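Local coordinates for phosphothreonine lyase ospF (Shigella flexneri, PDB 3I0U), which probably inactivates phosphorylated host signalling proteins as a secreted type III effector, removing phosphate from phosphothreonine by beta-elimination, at residues V36-I42 / F95-G100. Residues are numbered along the deposited sequence; the frame is centred on the assembly and turned at random.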
ATOM      1  N   VAL A  36       6.117  -9.120  14.584  1.00 72.45           N
ATOM      2  CA  VAL A  36       5.553  -9.282  13.263  1.00 72.12           C
ATOM      3  C   VAL A  36       5.754 -10.709  12.834  1.00 72.33           C
ATOM      4  O   VAL A  36       6.800 -11.305  13.111  1.00 72.66           O
ATOM      5  CB  VAL A  36       6.162  -8.331  12.215  1.00 72.16           C
ATOM      6  CG1 VAL A  36       5.537  -6.971  12.332  1.00 72.12           C
ATOM      7  CG2 VAL A  36       7.668  -8.228  12.362  1.00 72.53           C
ATOM      8  N   PRO A  37       4.758 -11.270  12.148  1.00 71.94           N
ATOM      9  CA  PRO A  37       4.903 -12.601  11.662  1.00 71.68           C
ATOM     10  C   PRO A  37       5.881 -12.618  10.505  1.00 71.51           C
ATOM     11  O   PRO A  37       6.024 -11.622   9.773  1.00 71.13           O
ATOM     12  CB  PRO A  37       3.499 -12.921  11.162  1.00 71.98           C
ATOM     13  CG  PRO A  37       2.972 -11.636  10.745  1.00 71.24           C
ATOM     14  CD  PRO A  37       3.457 -10.700  11.773  1.00 72.02           C
ATOM     15  N   THR A  38       6.522 -13.769  10.338  1.00 71.34           N
ATOM     16  CA  THR A  38       7.445 -13.979   9.239  1.00 71.17           C
ATOM     17  C   THR A  38       6.575 -14.269   8.006  1.00 70.78           C
ATOM     18  O   THR A  38       5.371 -14.536   8.161  1.00 70.09           O
ATOM     19  CB  THR A  38       8.348 -15.169   9.567  1.00 70.89           C
ATOM     20  OG1 THR A  38       7.544 -16.343   9.550  1.00 70.92           O
ATOM     21  CG2 THR A  38       8.955 -15.030  10.957  1.00 70.29           C
ATOM     22  N   TYR A  39       7.175 -14.232   6.810  1.00 70.88           N
ATOM     23  CA  TYR A  39       6.523 -14.758   5.596  1.00 71.13           C
ATOM     24  C   TYR A  39       5.893 -16.146   5.704  1.00 71.48           C
ATOM     25  O   TYR A  39       4.719 -16.305   5.336  1.00 71.76           O
ATOM     26  CB  TYR A  39       7.445 -14.773   4.394  1.00 71.16           C
ATOM     27  CG  TYR A  39       6.685 -14.983   3.103  1.00 70.68           C
ATOM     28  CD1 TYR A  39       5.753 -14.024   2.663  1.00 68.28           C
ATOM     29  CD2 TYR A  39       6.891 -16.121   2.323  1.00 69.22           C
ATOM     30  CE1 TYR A  39       5.073 -14.165   1.498  1.00 67.63           C
ATOM     31  CE2 TYR A  39       6.192 -16.293   1.129  1.00 70.62           C
ATOM     32  CZ  TYR A  39       5.275 -15.290   0.738  1.00 71.63           C
ATOM     33  OH  TYR A  39       4.562 -15.394  -0.431  1.00 73.02           O
ATOM     34  N   SER A  40       6.629 -17.138   6.200  1.00 71.19           N
ATOM     35  CA  SER A  40       6.017 -18.455   6.303  1.00 72.03           C
ATOM     36  C   SER A  40       4.861 -18.484   7.313  1.00 72.31           C
ATOM     37  O   SER A  40       3.901 -19.222   7.103  1.00 72.99           O
ATOM     38  CB  SER A  40       7.020 -19.603   6.514  1.00 71.73           C
ATOM     39  OG  SER A  40       7.550 -19.595   7.812  1.00 71.64           O
ATOM     40  N   ASP A  41       4.925 -17.677   8.371  1.00 72.05           N
ATOM     41  CA  ASP A  41       3.812 -17.603   9.321  1.00 72.04           C
ATOM     42  C   ASP A  41       2.514 -17.135   8.666  1.00 72.29           C
ATOM     43  O   ASP A  41       1.479 -17.757   8.888  1.00 72.39           O
ATOM     44  CB  ASP A  41       4.111 -16.705  10.520  1.00 72.16           C
ATOM     45  CG  ASP A  41       5.241 -17.219  11.386  1.00 72.64           C
ATOM     46  OD1 ASP A  41       5.455 -18.446  11.469  1.00 72.74           O
ATOM     47  OD2 ASP A  41       5.930 -16.367  11.991  1.00 74.21           O
ATOM     48  N   ILE A  42       2.564 -16.067   7.854  1.00 72.49           N
ATOM     49  CA  ILE A  42       1.367 -15.596   7.144  1.00 72.42           C
ATOM     50  C   ILE A  42       0.902 -16.569   6.053  1.00 72.87           C
ATOM     51  O   ILE A  42      -0.282 -16.569   5.692  1.00 73.40           O
ATOM     52  CB  ILE A  42       1.489 -14.155   6.590  1.00 72.80           C
ATOM     53  CG1 ILE A  42       2.567 -14.033   5.508  1.00 72.51           C
ATOM     54  CG2 ILE A  42       1.801 -13.163   7.698  1.00 72.34           C
ATOM     55  CD1 ILE A  42       2.417 -12.813   4.676  1.00 69.80           C
ATOM     56  N   PHE A  95       9.117  -8.871   2.206  1.00 70.79           N
ATOM     57  CA  PHE A  95       8.067  -8.853   3.181  1.00 70.85           C
ATOM     58  C   PHE A  95       8.660  -8.644   4.562  1.00 70.93           C
ATOM     59  O   PHE A  95       8.135  -7.884   5.339  1.00 71.17           O
ATOM     60  CB  PHE A  95       7.221 -10.135   3.132  1.00 70.44           C
ATOM     61  CG  PHE A  95       6.284 -10.263   4.296  1.00 70.73           C
ATOM     62  CD1 PHE A  95       5.095  -9.550   4.310  1.00 72.57           C
ATOM     63  CD2 PHE A  95       6.614 -11.055   5.408  1.00 70.07           C
ATOM     64  CE1 PHE A  95       4.235  -9.636   5.400  1.00 71.85           C
ATOM     65  CE2 PHE A  95       5.795 -11.147   6.510  1.00 68.59           C
ATOM     66  CZ  PHE A  95       4.608 -10.470   6.524  1.00 71.15           C
ATOM     67  N   GLN A  96       9.748  -9.326   4.875  1.00 71.49           N
ATOM     68  CA  GLN A  96      10.336  -9.196   6.208  1.00 72.17           C
ATOM     69  C   GLN A  96      10.818  -7.784   6.444  1.00 71.38           C
ATOM     70  O   GLN A  96      10.610  -7.222   7.524  1.00 72.32           O
ATOM     71  CB  GLN A  96      11.471 -10.209   6.420  1.00 71.51           C
ATOM     72  CG  GLN A  96      12.383  -9.902   7.617  1.00 72.91           C
ATOM     73  CD  GLN A  96      13.191 -11.123   8.060  1.00 75.12           C
ATOM     74  OE1 GLN A  96      14.115 -11.593   7.348  1.00 74.58           O
ATOM     75  NE2 GLN A  96      12.831 -11.677   9.247  1.00 76.58           N
ATOM     76  N   ILE A  97      11.403  -7.209   5.410  1.00 70.60           N
ATOM     77  CA  ILE A  97      11.817  -5.836   5.446  1.00 70.38           C
ATOM     78  C   ILE A  97      10.641  -4.852   5.613  1.00 70.40           C
ATOM     79  O   ILE A  97      10.742  -3.877   6.370  1.00 71.09           O
ATOM     80  CB  ILE A  97      12.677  -5.533   4.206  1.00 70.70           C
ATOM     81  CG1 ILE A  97      14.058  -6.185   4.387  1.00 69.04           C
ATOM     82  CG2 ILE A  97      12.725  -3.981   3.864  1.00 67.81           C
ATOM     83  CD1 ILE A  97      14.766  -6.308   3.132  1.00 67.13           C
ATOM     84  N   LEU A  98       9.534  -5.137   4.954  1.00 70.18           N
ATOM     85  CA  LEU A  98       8.363  -4.272   4.987  1.00 70.50           C
ATOM     86  C   LEU A  98       7.321  -4.563   6.087  1.00 71.01           C
ATOM     87  O   LEU A  98       6.429  -3.738   6.314  1.00 71.21           O
ATOM     88  CB  LEU A  98       7.682  -4.219   3.616  1.00 70.19           C
ATOM     89  CG  LEU A  98       8.550  -3.621   2.490  1.00 69.98           C
ATOM     90  CD1 LEU A  98       7.795  -3.502   1.203  1.00 69.20           C
ATOM     91  CD2 LEU A  98       9.135  -2.269   2.873  1.00 70.98           C
ATOM     92  N   SER A  99       7.461  -5.675   6.812  1.00 70.95           N
ATOM     93  CA  SER A  99       6.365  -6.089   7.691  1.00 71.37           C
ATOM     94  C   SER A  99       6.158  -5.091   8.824  1.00 70.81           C
ATOM     95  O   SER A  99       5.024  -4.826   9.202  1.00 70.96           O
ATOM     96  CB  SER A  99       6.515  -7.528   8.227  1.00 70.79           C
ATOM     97  OG  SER A  99       7.841  -7.759   8.707  1.00 73.99           O
ATOM     98  N   GLY A 100       7.246  -4.542   9.337  1.00 70.07           N
ATOM     99  CA  GLY A 100       7.165  -3.565  10.406  1.00 70.91           C
ATOM    100  C   GLY A 100       6.339  -2.346  10.046  1.00 70.96           C
ATOM    101  O   GLY A 100       5.681  -1.798  10.916  1.00 71.08           O
TER
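A capping box opens helix 39-44 of this phosphothreonine lyase, and the turn it shapes packs against helix 91-102 beside the antiparallel sheet. Thr-38 is the N-cap: its p rotamer brings OG1 to within 3.2 Å of Asp-41 N, a hydrogen bond, while Asp-41, in the m rotamer, returns OD2 to Thr-38 N at 3.1 Å. Both side chains thus serve the helix start, and the contact itself centres on Phe-95. Its t rotamer carries the ring out from helix 91-102 into the bend between Pro-37 and Ile-42, where Pro-37 O lies at the ring edge, 3.3 Å from Phe-95 CE2. Over one face sits Ile-42 CD1, a CH-pi contact 4.0 Å from the Phe-95 ring centroid. Tyr-39, also t, offers its edge to the Phe-95 face in an offset edge-to-face pair, with centroids 6.0 Å apart and planes at 60°; its OH hydrogen-bonds to Thr-115 O and Met-117 N. Ile-114 of strand 111-115 touches Tyr-39, Ile-42 and Phe-95, tying both helices to the sheet. No hydrogen bond links the two segments. One turn further along helix 91-102, Ser-99 is p, so OG donates to Gln-96 O (3.1 Å), and Val-36 CG2 rests 3.7 Å from Ser-99 OG.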